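Local coordinates for protein prolyl-tRNA synthetase (Giardia lamblia ATCC 50803, PDB 3IAL) that probably charges tRNA(Pro) with L-proline at the expense of ATP, and binds the prolyl-adenylate intermediate in its class II catalytic core, at residues I304-C309 with G323-I328; Q319-K324 with I366-R371; E327-L332 with V340-D345; S334-R339 with L411-V416. All coordinates share one frame; numbering follows the deposited sequence.

Contact 1: residues I304-C309 with G323-I328; sequences IIPIGC and GKVNEI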
loop_
_atom_site.group_PDB
_atom_site.type_symbol
_atom_site.label_atom_id
_atom_site.label_comp_id
_atom_site.label_asym_id
_atom_site.label_seq_id
_atom_site.Cartn_x
_atom_site.Cartn_y
_atom_site.Cartn_z
ATOM N N ILE B 304 -15.470 -6.857 -22.652
ATOM C CA ILE B 304 -15.760 -7.175 -24.043
ATOM C C ILE B 304 -16.503 -8.494 -24.060
ATOM O O ILE B 304 -16.029 -9.479 -23.509
ATOM C CB ILE B 304 -14.478 -7.278 -24.893
ATOM C CG1 ILE B 304 -13.578 -6.061 -24.676
ATOM C CG2 ILE B 304 -14.824 -7.378 -26.361
ATOM C CD1 ILE B 304 -12.316 -6.065 -25.544
ATOM N N ILE B 305 -17.674 -8.511 -24.687
ATOM C CA ILE B 305 -18.524 -9.693 -24.695
ATOM C C ILE B 305 -18.713 -10.226 -26.117
ATOM O O ILE B 305 -19.310 -9.557 -26.958
ATOM C CB ILE B 305 -19.897 -9.396 -24.064
ATOM C CG1 ILE B 305 -19.720 -8.929 -22.613
ATOM C CG2 ILE B 305 -20.792 -10.647 -24.108
ATOM C CD1 ILE B 305 -20.977 -8.334 -21.990
ATOM N N PRO B 306 -18.179 -11.424 -26.396
ATOM C CA PRO B 306 -18.500 -12.075 -27.662
ATOM C C PRO B 306 -19.965 -12.503 -27.671
ATOM O O PRO B 306 -20.409 -13.136 -26.722
ATOM C CB PRO B 306 -17.580 -13.307 -27.687
ATOM C CG PRO B 306 -16.719 -13.220 -26.485
ATOM C CD PRO B 306 -17.324 -12.258 -25.541
ATOM N N ILE B 307 -20.712 -12.134 -28.709
ATOM C CA ILE B 307 -22.118 -12.521 -28.808
ATOM C C ILE B 307 -22.351 -13.467 -29.978
ATOM O O ILE B 307 -21.581 -13.482 -30.948
ATOM C CB ILE B 307 -23.079 -11.301 -28.903
ATOM C CG1 ILE B 307 -22.850 -10.486 -30.177
ATOM C CG2 ILE B 307 -22.946 -10.421 -27.674
ATOM C CD1 ILE B 307 -23.813 -9.310 -30.323
ATOM N N GLY B 308 -23.413 -14.266 -29.859
ATOM C CA GLY B 308 -23.827 -15.189 -30.908
ATOM C C GLY B 308 -22.885 -16.343 -31.195
ATOM O O GLY B 308 -22.979 -16.960 -32.253
ATOM N N CYS B 309 -21.980 -16.643 -30.265
ATOM C CA CYS B 309 -21.078 -17.783 -30.414
ATOM C C CYS B 309 -21.754 -19.082 -29.964
ATOM O O CYS B 309 -22.799 -19.060 -29.309
ATOM C CB CYS B 309 -19.781 -17.552 -29.637
ATOM S SG CYS B 309 -18.754 -16.197 -30.286
ATOM N N GLY B 323 -11.121 -14.131 -32.030
ATOM C CA GLY B 323 -9.852 -13.563 -32.482
ATOM C C GLY B 323 -9.813 -12.039 -32.488
ATOM O O GLY B 323 -8.816 -11.440 -32.078
ATOM N N LYS B 324 -10.885 -11.404 -32.955
ATOM C CA LYS B 324 -10.934 -9.941 -33.015
ATOM C C LYS B 324 -11.137 -9.327 -31.630
ATOM O O LYS B 324 -10.572 -8.279 -31.331
ATOM C CB LYS B 324 -12.034 -9.468 -33.969
ATOM C CG LYS B 324 -12.007 -7.967 -34.283
ATOM C CD LYS B 324 -10.798 -7.544 -35.116
ATOM C CE LYS B 324 -10.830 -8.135 -36.520
ATOM N NZ LYS B 324 -9.803 -7.510 -37.398
ATOM N N VAL B 325 -11.954 -9.976 -30.799
ATOM C CA VAL B 325 -12.111 -9.579 -29.398
ATOM C C VAL B 325 -10.747 -9.471 -28.694
ATOM O O VAL B 325 -10.519 -8.534 -27.930
ATOM C CB VAL B 325 -13.067 -10.547 -28.640
ATOM C CG1 VAL B 325 -12.919 -10.416 -27.127
ATOM C CG2 VAL B 325 -14.517 -10.297 -29.062
ATOM N N ASN B 326 -9.843 -10.409 -28.980
ATOM C CA ASN B 326 -8.490 -10.396 -28.409
ATOM C C ASN B 326 -7.634 -9.234 -28.917
ATOM O O ASN B 326 -6.921 -8.608 -28.140
ATOM C CB ASN B 326 -7.771 -11.731 -28.669
ATOM C CG ASN B 326 -8.374 -12.893 -27.880
ATOM O OD1 ASN B 326 -8.863 -12.718 -26.772
ATOM N ND2 ASN B 326 -8.323 -14.090 -28.456
ATOM N N GLU B 327 -7.711 -8.947 -30.215
ATOM C CA GLU B 327 -6.991 -7.811 -30.797
ATOM C C GLU B 327 -7.491 -6.472 -30.252
ATOM O O GLU B 327 -6.707 -5.531 -30.107
ATOM C CB GLU B 327 -7.110 -7.802 -32.324
ATOM C CG GLU B 327 -6.441 -8.976 -33.026
ATOM C CD GLU B 327 -6.699 -8.969 -34.523
ATOM O OE1 GLU B 327 -6.644 -7.875 -35.129
ATOM O OE2 GLU B 327 -6.963 -10.051 -35.094
ATOM N N ILE B 328 -8.795 -6.380 -29.985
ATOM C CA ILE B 328 -9.359 -5.211 -29.314
ATOM C C ILE B 328 -8.827 -5.138 -27.878
ATOM O O ILE B 328 -8.316 -4.103 -27.457
ATOM C CB ILE B 328 -10.900 -5.237 -29.304
ATOM C CG1 ILE B 328 -11.445 -5.028 -30.723
ATOM C CG2 ILE B 328 -11.455 -4.162 -28.391
ATOM C CD1 ILE B 328 -12.968 -5.016 -30.799
#
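Ile304 and Val325 carry most of this contact, with Ile328 as the third member: a strand residue of 302-307 is pressed against two residues one turn apart on helix 315-334. The two branches of Ile304 divide the work. Its CG2 methyl, which stands anti to the backbone N (CG1 has chi1 -50°), lies against the valine, with CG2 of Ile304 3.7 Å from CG1 of Val325 and 4.0 Å from its CG2. The longer branch reaches over to the next turn, where CD1 of Ile304 meets CG2 of Ile328 at 3.5 Å and passes the carbonyl oxygen of Val325. Ile304 and Val325 lie alongside each other, pointing opposite ways, while Ile304 and Ile328 lie at a slant, so the isoleucine straddles one helical turn.

Pro306, two residues further along the strand, adds a looser touch through its ring carbon CG, 4.5 Å from CG2 of Val325. Between them, Ile305 turns to the other face of the sheet and packs on Met350 and Lys353 of helix 350-359. All four touching residues are buried and the contact is wholly apolar; the backbone of Ile304 bonds instead to Ser341 and Asp343, on and just after the adjoining strand 340-342.

The axes of strand and helix lie 9.2 Å apart and run nearly antiparallel, at 168°. This is the first half of a beta-alpha-beta unit, strand 302-307, helix 315-334 and strand 340-342, in the alpha/beta anticodon-binding domain of class IIa aminoacyl-tRNA synthetases.

Contact 2: residues Q319-K324 with I366-R371; sequences QQVLGK and IEVGQR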
loop_
_atom_site.group_PDB
_atom_site.type_symbol
_atom_site.label_atom_id
_atom_site.label_comp_id
_atom_site.label_asym_id
_atom_site.label_seq_id
_atom_site.Cartn_x
_atom_site.Cartn_y
_atom_site.Cartn_z
ATOM N N GLN B 319 -14.129 -18.510 -33.923
ATOM C CA GLN B 319 -12.690 -18.224 -33.849
ATOM C C GLN B 319 -12.350 -16.824 -34.363
ATOM O O GLN B 319 -11.495 -16.147 -33.800
ATOM C CB GLN B 319 -11.878 -19.264 -34.628
ATOM C CG GLN B 319 -11.785 -20.631 -33.954
ATOM C CD GLN B 319 -10.872 -21.596 -34.700
ATOM O OE1 GLN B 319 -9.795 -21.218 -35.168
ATOM N NE2 GLN B 319 -11.299 -22.851 -34.810
ATOM N N GLN B 320 -13.021 -16.397 -35.430
ATOM C CA GLN B 320 -12.802 -15.064 -35.996
ATOM C C GLN B 320 -13.313 -13.965 -35.061
ATOM O O GLN B 320 -12.666 -12.933 -34.898
ATOM C CB GLN B 320 -13.488 -14.936 -37.360
ATOM C CG GLN B 320 -12.920 -15.855 -38.439
ATOM C CD GLN B 320 -13.822 -15.962 -39.655
ATOM O OE1 GLN B 320 -14.618 -15.066 -39.937
ATOM N NE2 GLN B 320 -13.698 -17.062 -40.385
ATOM N N VAL B 321 -14.483 -14.188 -34.464
ATOM C CA VAL B 321 -15.048 -13.236 -33.513
ATOM C C VAL B 321 -14.157 -13.176 -32.286
ATOM O O VAL B 321 -13.710 -12.098 -31.900
ATOM C CB VAL B 321 -16.495 -13.607 -33.120
ATOM C CG1 VAL B 321 -16.961 -12.809 -31.909
ATOM C CG2 VAL B 321 -17.426 -13.385 -34.308
ATOM N N LEU B 322 -13.876 -14.341 -31.703
ATOM C CA LEU B 322 -13.016 -14.434 -30.524
ATOM C C LEU B 322 -11.611 -13.896 -30.814
ATOM O O LEU B 322 -10.998 -13.260 -29.957
ATOM C CB LEU B 322 -12.952 -15.875 -30.004
ATOM C CG LEU B 322 -14.253 -16.444 -29.414
ATOM C CD1 LEU B 322 -14.108 -17.932 -29.106
ATOM C CD2 LEU B 322 -14.681 -15.690 -28.165
ATOM N N GLY B 323 -11.121 -14.131 -32.030
ATOM C CA GLY B 323 -9.852 -13.563 -32.482
ATOM C C GLY B 323 -9.813 -12.039 -32.488
ATOM O O GLY B 323 -8.816 -11.440 -32.078
ATOM N N LYS B 324 -10.885 -11.404 -32.955
ATOM C CA LYS B 324 -10.934 -9.941 -33.015
ATOM C C LYS B 324 -11.137 -9.327 -31.630
ATOM O O LYS B 324 -10.572 -8.279 -31.331
ATOM C CB LYS B 324 -12.034 -9.468 -33.969
ATOM C CG LYS B 324 -12.007 -7.967 -34.283
ATOM C CD LYS B 324 -10.798 -7.544 -35.116
ATOM C CE LYS B 324 -10.830 -8.135 -36.520
ATOM N NZ LYS B 324 -9.803 -7.510 -37.398
ATOM N N ILE B 366 -18.217 -3.575 -24.574
ATOM C CA ILE B 366 -18.175 -3.653 -26.005
ATOM C C ILE B 366 -18.755 -5.017 -26.382
ATOM O O ILE B 366 -18.358 -6.033 -25.817
ATOM C CB ILE B 366 -16.730 -3.534 -26.536
ATOM C CG1 ILE B 366 -16.070 -2.241 -26.046
ATOM C CG2 ILE B 366 -16.712 -3.585 -28.070
ATOM C CD1 ILE B 366 -14.609 -2.109 -26.448
ATOM N N GLU B 367 -19.699 -5.031 -27.319
ATOM C CA GLU B 367 -20.256 -6.272 -27.831
ATOM C C GLU B 367 -19.752 -6.459 -29.254
ATOM O O GLU B 367 -19.825 -5.545 -30.064
ATOM C CB GLU B 367 -21.781 -6.235 -27.803
ATOM C CG GLU B 367 -22.359 -6.092 -26.395
ATOM C CD GLU B 367 -23.875 -5.971 -26.371
ATOM O OE1 GLU B 367 -24.522 -6.261 -27.392
ATOM O OE2 GLU B 367 -24.419 -5.595 -25.314
ATOM N N VAL B 368 -19.219 -7.644 -29.527
ATOM C CA VAL B 368 -18.692 -8.001 -30.830
ATOM C C VAL B 368 -19.307 -9.338 -31.222
ATOM O O VAL B 368 -19.186 -10.313 -30.483
ATOM C CB VAL B 368 -17.159 -8.151 -30.779
ATOM C CG1 VAL B 368 -16.605 -8.430 -32.165
ATOM C CG2 VAL B 368 -16.504 -6.905 -30.159
ATOM N N GLY B 369 -19.984 -9.370 -32.368
ATOM C CA GLY B 369 -20.581 -10.594 -32.894
ATOM C C GLY B 369 -20.316 -10.768 -34.381
ATOM O O GLY B 369 -19.791 -9.870 -35.038
ATOM N N GLN B 370 -20.697 -11.929 -34.907
ATOM C CA GLN B 370 -20.440 -12.279 -36.305
ATOM C C GLN B 370 -20.978 -11.219 -37.262
ATOM O O GLN B 370 -20.256 -10.745 -38.137
ATOM C CB GLN B 370 -21.049 -13.652 -36.634
ATOM C CG GLN B 370 -20.887 -14.090 -38.091
ATOM C CD GLN B 370 -21.710 -15.321 -38.438
ATOM O OE1 GLN B 370 -21.942 -16.193 -37.598
ATOM N NE2 GLN B 370 -22.148 -15.399 -39.691
ATOM N N ARG B 371 -22.245 -10.854 -37.091
ATOM C CA ARG B 371 -22.904 -9.904 -37.988
ATOM C C ARG B 371 -22.190 -8.555 -37.988
ATOM O O ARG B 371 -21.812 -8.047 -39.041
ATOM C CB ARG B 371 -24.376 -9.729 -37.604
ATOM C CG ARG B 371 -25.132 -8.716 -38.460
ATOM C CD ARG B 371 -26.624 -8.718 -38.166
ATOM N NE ARG B 371 -27.196 -7.373 -38.279
ATOM C CZ ARG B 371 -27.160 -6.440 -37.324
ATOM N NH1 ARG B 371 -26.579 -6.675 -36.145
ATOM N NH2 ARG B 371 -27.715 -5.253 -37.549
#
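Val321 meets the end of strand 364-369 just where the chain turns into helix 370-374, and it supplies the helix side of every close approach here. Its two methyls reach different parts of that turn. CG1, held anti to the valine's own backbone N (chi1 167°), comes to 3.6 Å from the carbonyl oxygen of Val368. CG2 of Val321 reaches further on, 3.6 Å from the backbone N of Gln370 and 3.9 Å from the backbone C of Gly369. The valine therefore packs chiefly on main chain, at the N-cap position occupied by Gly369. Side chain to side chain the fit is slacker, with CG1 of Val321 and CG1 of Val368 4.4 Å apart; Val368 also packs on Val325 and Ile328 further along helix 315-334.

Toward the solvent the contact thins out. Gln370 is exposed and offers Val321 little more than its CB, 4.3 Å from CG2 of the valine. The rest of its extended chain leads away, and its amide oxygen OE1 accepts a hydrogen bond from ND2 of Asn314, just before helix 315-334. Lys324 starts in the direction of the strand, but its chain bends off and its NZ makes a long, weak ion pair with Glu327. Leu373 of helix 370-374 packs on both Val321 and Lys324.

Packing of this kind, a crossover helix laid over the middle strand of a mixed five-stranded sheet and abutting the start of the short helix after it, belongs to the alpha/beta fold of the class IIa anticodon-binding domain.

Contact 3: residues E327-L332 with V340-D345; sequences EIADTL and VSIDDD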
loop_
_atom_site.group_PDB
_atom_site.type_symbol
_atom_site.label_atom_id
_atom_site.label_comp_id
_atom_site.label_asym_id
_atom_site.label_seq_id
_atom_site.Cartn_x
_atom_site.Cartn_y
_atom_site.Cartn_z
ATOM N N GLU B 327 -7.711 -8.947 -30.215
ATOM C CA GLU B 327 -6.991 -7.811 -30.797
ATOM C C GLU B 327 -7.491 -6.472 -30.252
ATOM O O GLU B 327 -6.707 -5.531 -30.107
ATOM C CB GLU B 327 -7.110 -7.802 -32.324
ATOM C CG GLU B 327 -6.441 -8.976 -33.026
ATOM C CD GLU B 327 -6.699 -8.969 -34.523
ATOM O OE1 GLU B 327 -6.644 -7.875 -35.129
ATOM O OE2 GLU B 327 -6.963 -10.051 -35.094
ATOM N N ILE B 328 -8.795 -6.380 -29.985
ATOM C CA ILE B 328 -9.359 -5.211 -29.314
ATOM C C ILE B 328 -8.827 -5.138 -27.878
ATOM O O ILE B 328 -8.316 -4.103 -27.457
ATOM C CB ILE B 328 -10.900 -5.237 -29.304
ATOM C CG1 ILE B 328 -11.445 -5.028 -30.723
ATOM C CG2 ILE B 328 -11.455 -4.162 -28.391
ATOM C CD1 ILE B 328 -12.968 -5.016 -30.799
ATOM N N ALA B 329 -8.927 -6.244 -27.144
ATOM C CA ALA B 329 -8.424 -6.287 -25.772
ATOM C C ALA B 329 -6.937 -5.903 -25.687
ATOM O O ALA B 329 -6.555 -5.110 -24.828
ATOM C CB ALA B 329 -8.665 -7.661 -25.152
ATOM N N ASP B 330 -6.117 -6.449 -26.582
ATOM C CA ASP B 330 -4.672 -6.210 -26.564
ATOM C C ASP B 330 -4.319 -4.747 -26.844
ATOM O O ASP B 330 -3.450 -4.189 -26.188
ATOM C CB ASP B 330 -3.940 -7.133 -27.554
ATOM C CG ASP B 330 -3.927 -8.596 -27.104
ATOM O OD1 ASP B 330 -4.041 -8.861 -25.888
ATOM O OD2 ASP B 330 -3.794 -9.489 -27.976
ATOM N N THR B 331 -4.996 -4.139 -27.816
ATOM C CA THR B 331 -4.843 -2.708 -28.091
ATOM C C THR B 331 -5.245 -1.848 -26.879
ATOM O O THR B 331 -4.483 -0.978 -26.446
ATOM C CB THR B 331 -5.678 -2.301 -29.319
ATOM O OG1 THR B 331 -5.164 -2.966 -30.477
ATOM C CG2 THR B 331 -5.633 -0.793 -29.548
ATOM N N LEU B 332 -6.430 -2.101 -26.325
ATOM C CA LEU B 332 -6.904 -1.347 -25.154
ATOM C C LEU B 332 -5.974 -1.486 -23.932
ATOM O O LEU B 332 -5.788 -0.524 -23.186
ATOM C CB LEU B 332 -8.330 -1.755 -24.774
ATOM C CG LEU B 332 -9.433 -1.561 -25.817
ATOM C CD1 LEU B 332 -10.780 -1.879 -25.184
ATOM C CD2 LEU B 332 -9.431 -0.157 -26.421
ATOM N N VAL B 340 -9.055 -4.464 -18.966
ATOM C CA VAL B 340 -10.029 -5.057 -19.866
ATOM C C VAL B 340 -10.299 -6.496 -19.467
ATOM O O VAL B 340 -9.380 -7.225 -19.112
ATOM C CB VAL B 340 -9.508 -5.015 -21.319
ATOM C CG1 VAL B 340 -10.517 -5.619 -22.284
ATOM C CG2 VAL B 340 -9.162 -3.573 -21.704
ATOM N N SER B 341 -11.565 -6.891 -19.513
ATOM C CA SER B 341 -11.946 -8.284 -19.305
ATOM C C SER B 341 -12.727 -8.814 -20.512
ATOM O O SER B 341 -13.423 -8.055 -21.196
ATOM C CB SER B 341 -12.788 -8.421 -18.041
ATOM O OG SER B 341 -12.959 -9.785 -17.713
ATOM N N ILE B 342 -12.594 -10.115 -20.763
ATOM C CA ILE B 342 -13.322 -10.814 -21.821
ATOM C C ILE B 342 -14.183 -11.881 -21.161
ATOM O O ILE B 342 -13.640 -12.794 -20.529
ATOM C CB ILE B 342 -12.358 -11.519 -22.802
ATOM C CG1 ILE B 342 -11.392 -10.522 -23.447
ATOM C CG2 ILE B 342 -13.141 -12.274 -23.905
ATOM C CD1 ILE B 342 -10.291 -11.200 -24.287
ATOM N N ASP B 343 -15.508 -11.770 -21.299
ATOM C CA ASP B 343 -16.439 -12.777 -20.769
ATOM C C ASP B 343 -16.879 -13.731 -21.864
ATOM O O ASP B 343 -17.937 -13.544 -22.472
ATOM C CB ASP B 343 -17.675 -12.125 -20.135
ATOM C CG ASP B 343 -18.538 -13.121 -19.360
ATOM O OD1 ASP B 343 -18.649 -14.290 -19.774
ATOM O OD2 ASP B 343 -19.128 -12.739 -18.337
ATOM N N ASP B 344 -16.091 -14.779 -22.078
ATOM C CA ASP B 344 -16.387 -15.768 -23.114
ATOM C C ASP B 344 -17.186 -16.972 -22.597
ATOM O O ASP B 344 -17.095 -18.055 -23.164
ATOM C CB ASP B 344 -15.086 -16.228 -23.798
ATOM C CG ASP B 344 -14.052 -16.772 -22.821
ATOM O OD1 ASP B 344 -14.318 -16.813 -21.594
ATOM O OD2 ASP B 344 -12.959 -17.151 -23.289
ATOM N N ASP B 345 -17.964 -16.790 -21.528
ATOM C CA ASP B 345 -18.806 -17.871 -21.001
ATOM C C ASP B 345 -20.118 -17.901 -21.777
ATOM O O ASP B 345 -21.032 -17.131 -21.491
ATOM C CB ASP B 345 -19.076 -17.704 -19.498
ATOM C CG ASP B 345 -19.866 -18.876 -18.903
ATOM O OD1 ASP B 345 -20.049 -19.900 -19.601
ATOM O OD2 ASP B 345 -20.307 -18.778 -17.734
#
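The side chains of Leu332 and Val340 lie nearly perpendicular to each other, and the valine spreads its two methyls between successive turns of helix 315-334. CG2 of Val340 is the closer, 3.7 Å from CB of Leu332, so it rests against the root of the leucine; CD1 of Leu332 is only just in touch with it. The other methyl, CG1, stands anti to the valine's backbone N (chi1 -179°) and is thereby carried over to Ala329, whose CB lies 4.0 Å away. Ile342, next on this side of the strand, leaves its backbone to one side but extends its long branch back, bringing CD1 to 4.0 Å from CB of Ala329. The alanine methyl thus touches both a valine and an isoleucine of the same edge strand. Helix and strand 340-342 run almost antiparallel at 165°, their axes 8.8 Å apart.

Polar groups lie at the margins. Glu327 O accepts both the backbone N and OG1 of Thr331, the latter at 3.0 Å. Beyond the strand, OD1 of Asp343 takes the backbone N of Asp345 at 3.1 Å to form an Asx turn, while OD2 of Asp343 bonds to OH of Tyr357.

With aliphatic carbons meeting across it, the contact rests on dispersion and the burial of apolar surface; the directional bonds of this strand are its backbone bonds to 302-307, through Ser341 and Asp343.

Contact 4: residues S334-R339 with L411-V416; sequences SKLGLR and LVVKNV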
loop_
_atom_site.group_PDB
_atom_site.type_symbol
_atom_site.label_atom_id
_atom_site.label_comp_id
_atom_site.label_asym_id
_atom_site.label_seq_id
_atom_site.Cartn_x
_atom_site.Cartn_y
_atom_site.Cartn_z
ATOM N N SER B 334 -2.477 -2.702 -23.998
ATOM C CA SER B 334 -1.080 -2.383 -24.290
ATOM C C SER B 334 -0.842 -0.917 -24.657
ATOM O O SER B 334 0.123 -0.314 -24.187
ATOM C CB SER B 334 -0.555 -3.294 -25.402
ATOM O OG SER B 334 -0.862 -4.647 -25.112
ATOM N N LYS B 335 -1.715 -0.350 -25.487
ATOM C CA LYS B 335 -1.526 1.022 -25.986
ATOM C C LYS B 335 -2.145 2.102 -25.089
ATOM O O LYS B 335 -1.657 3.230 -25.061
ATOM C CB LYS B 335 -2.087 1.169 -27.410
ATOM C CG LYS B 335 -1.219 0.565 -28.505
ATOM C CD LYS B 335 0.057 1.378 -28.747
ATOM C CE LYS B 335 0.708 1.016 -30.075
ATOM N NZ LYS B 335 2.170 1.318 -30.084
ATOM N N LEU B 336 -3.221 1.766 -24.378
ATOM C CA LEU B 336 -3.942 2.743 -23.562
ATOM C C LEU B 336 -3.823 2.508 -22.054
ATOM O O LEU B 336 -4.160 3.392 -21.270
ATOM C CB LEU B 336 -5.424 2.765 -23.959
ATOM C CG LEU B 336 -5.730 3.015 -25.440
ATOM C CD1 LEU B 336 -7.223 2.816 -25.734
ATOM C CD2 LEU B 336 -5.269 4.405 -25.851
ATOM N N GLY B 337 -3.365 1.326 -21.646
ATOM C CA GLY B 337 -3.233 0.998 -20.225
ATOM C C GLY B 337 -4.548 0.716 -19.513
ATOM O O GLY B 337 -4.616 0.785 -18.288
ATOM N N LEU B 338 -5.592 0.387 -20.276
ATOM C CA LEU B 338 -6.914 0.109 -19.706
ATOM C C LEU B 338 -6.979 -1.297 -19.134
ATOM O O LEU B 338 -6.283 -2.198 -19.601
ATOM C CB LEU B 338 -8.005 0.268 -20.763
ATOM C CG LEU B 338 -8.165 1.659 -21.383
ATOM C CD1 LEU B 338 -9.368 1.675 -22.329
ATOM C CD2 LEU B 338 -8.307 2.727 -20.297
ATOM N N ARG B 339 -7.807 -1.472 -18.111
ATOM C CA ARG B 339 -8.079 -2.776 -17.546
ATOM C C ARG B 339 -9.269 -3.329 -18.313
ATOM O O ARG B 339 -10.336 -2.728 -18.337
ATOM C CB ARG B 339 -8.356 -2.673 -16.045
ATOM C CG ARG B 339 -7.153 -2.130 -15.252
ATOM C CD ARG B 339 -7.424 -1.982 -13.763
ATOM N NE ARG B 339 -8.347 -0.888 -13.447
ATOM C CZ ARG B 339 -8.006 0.395 -13.299
ATOM N NH1 ARG B 339 -6.749 0.794 -13.439
ATOM N NH2 ARG B 339 -8.934 1.293 -12.996
ATOM N N LEU B 411 3.635 12.012 -22.709
ATOM C CA LEU B 411 2.932 11.258 -23.745
ATOM C C LEU B 411 1.422 11.476 -23.645
ATOM O O LEU B 411 0.822 11.225 -22.599
ATOM C CB LEU B 411 3.257 9.766 -23.628
ATOM C CG LEU B 411 2.853 8.867 -24.796
ATOM C CD1 LEU B 411 3.622 9.226 -26.059
ATOM C CD2 LEU B 411 3.077 7.405 -24.430
ATOM N N VAL B 412 0.826 11.951 -24.738
ATOM C CA VAL B 412 -0.611 12.199 -24.820
ATOM C C VAL B 412 -1.226 11.237 -25.845
ATOM O O VAL B 412 -1.077 11.429 -27.057
ATOM C CB VAL B 412 -0.895 13.657 -25.239
ATOM C CG1 VAL B 412 -2.391 13.896 -25.391
ATOM C CG2 VAL B 412 -0.296 14.625 -24.232
ATOM N N VAL B 413 -1.897 10.198 -25.346
ATOM C CA VAL B 413 -2.503 9.173 -26.191
ATOM C C VAL B 413 -3.989 9.462 -26.384
ATOM O O VAL B 413 -4.661 9.896 -25.450
ATOM C CB VAL B 413 -2.313 7.768 -25.584
ATOM C CG1 VAL B 413 -2.877 6.699 -26.506
ATOM C CG2 VAL B 413 -0.833 7.505 -25.330
ATOM N N LYS B 414 -4.487 9.233 -27.599
ATOM C CA LYS B 414 -5.885 9.513 -27.945
ATOM C C LYS B 414 -6.545 8.317 -28.636
ATOM O O LYS B 414 -5.945 7.673 -29.500
ATOM C CB LYS B 414 -5.974 10.738 -28.853
ATOM C CG LYS B 414 -5.621 12.048 -28.168
ATOM C CD LYS B 414 -5.676 13.208 -29.150
ATOM C CE LYS B 414 -5.194 14.500 -28.515
ATOM N NZ LYS B 414 -4.900 15.535 -29.540
ATOM N N ASN B 415 -7.794 8.049 -28.264
ATOM C CA ASN B 415 -8.516 6.869 -28.723
ATOM C C ASN B 415 -10.000 7.009 -28.400
ATOM O O ASN B 415 -10.366 7.631 -27.405
ATOM C CB ASN B 415 -7.936 5.624 -28.047
ATOM C CG ASN B 415 -8.763 4.375 -28.294
ATOM O OD1 ASN B 415 -9.564 3.975 -27.449
ATOM N ND2 ASN B 415 -8.571 3.753 -29.453
ATOM N N VAL B 416 -10.851 6.423 -29.232
ATOM C CA VAL B 416 -12.291 6.551 -29.065
ATOM C C VAL B 416 -12.778 5.957 -27.734
ATOM O O VAL B 416 -13.618 6.549 -27.080
ATOM C CB VAL B 416 -13.069 5.939 -30.274
ATOM C CG1 VAL B 416 -13.008 4.425 -30.261
ATOM C CG2 VAL B 416 -14.513 6.432 -30.295
#
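Leu336 projects from the loop that joins helix 315-334 to strand 340-342 in the anticodon-binding domain, and it meets Val413 and Asn415 where a two-stranded antiparallel hairpin, 402-405 with 411-414, runs into helix 416-438.

The apolar part is small and tight. CD2 of Leu336 lies 3.4 Å from CG1 of Val413, closer than carbons usually pack, with the two side chains slanted against each other. The same CD2 also reaches CB of Asn415 at 3.7 Å. CG of Leu336 stands anti to its carbonyl carbon (chi1 -55°), and from there the leucine fork bends back to the hairpin although its CB sets off to one side. Val413 has a further neighbour in the backbone, its CG1 lying 4.0 Å from the carbonyl oxygen of Lys335.

Gly337, where phi turns positive and the chain leaves helical angles, follows Leu336 directly. Leu338, beyond it, packs on Ile417 and Leu421 of helix 416-438, so the loop leans on that helix as well as on the strand.

The polar part belongs to Asn415, which is buried and sits at the N-cap of helix 416-438. Its ND2 donates to the carbonyl oxygens of Lys400 and Val398, while OD1 makes weak bonds to the backbone N of Ile417 and of Lys418. The ND2 bonds hold the amide, and the weak OD1 bonds add to them. Leu336 runs crosswise to this side chain, its CD1 methyl 3.1 Å from OD1 and 3.4 Å from CG of Asn415.

Overall arrangement
Helix 315-334 links the first three contacts: contact 2 uses its early turns, contact 1 the middle and contact 3 the later ones, each laid on a different strand of one sheet. Contacts 1 and 2 have centres about 4 Å apart and are stitched by Ile305 N to Ile366 O at 2.8 Å; contacts 1 and 3, about 7 Å apart between centres, are joined by Ile304 N to Ser341 O at 2.8 Å. Contact 4, centred about 14 Å from contact 3, continues from the helix end through Leu338 N to Leu332 O at 3.1 Å. The prolyl-adenylate pocket, formed by residues between 122 and 276, belongs to the catalytic part, separate from all four.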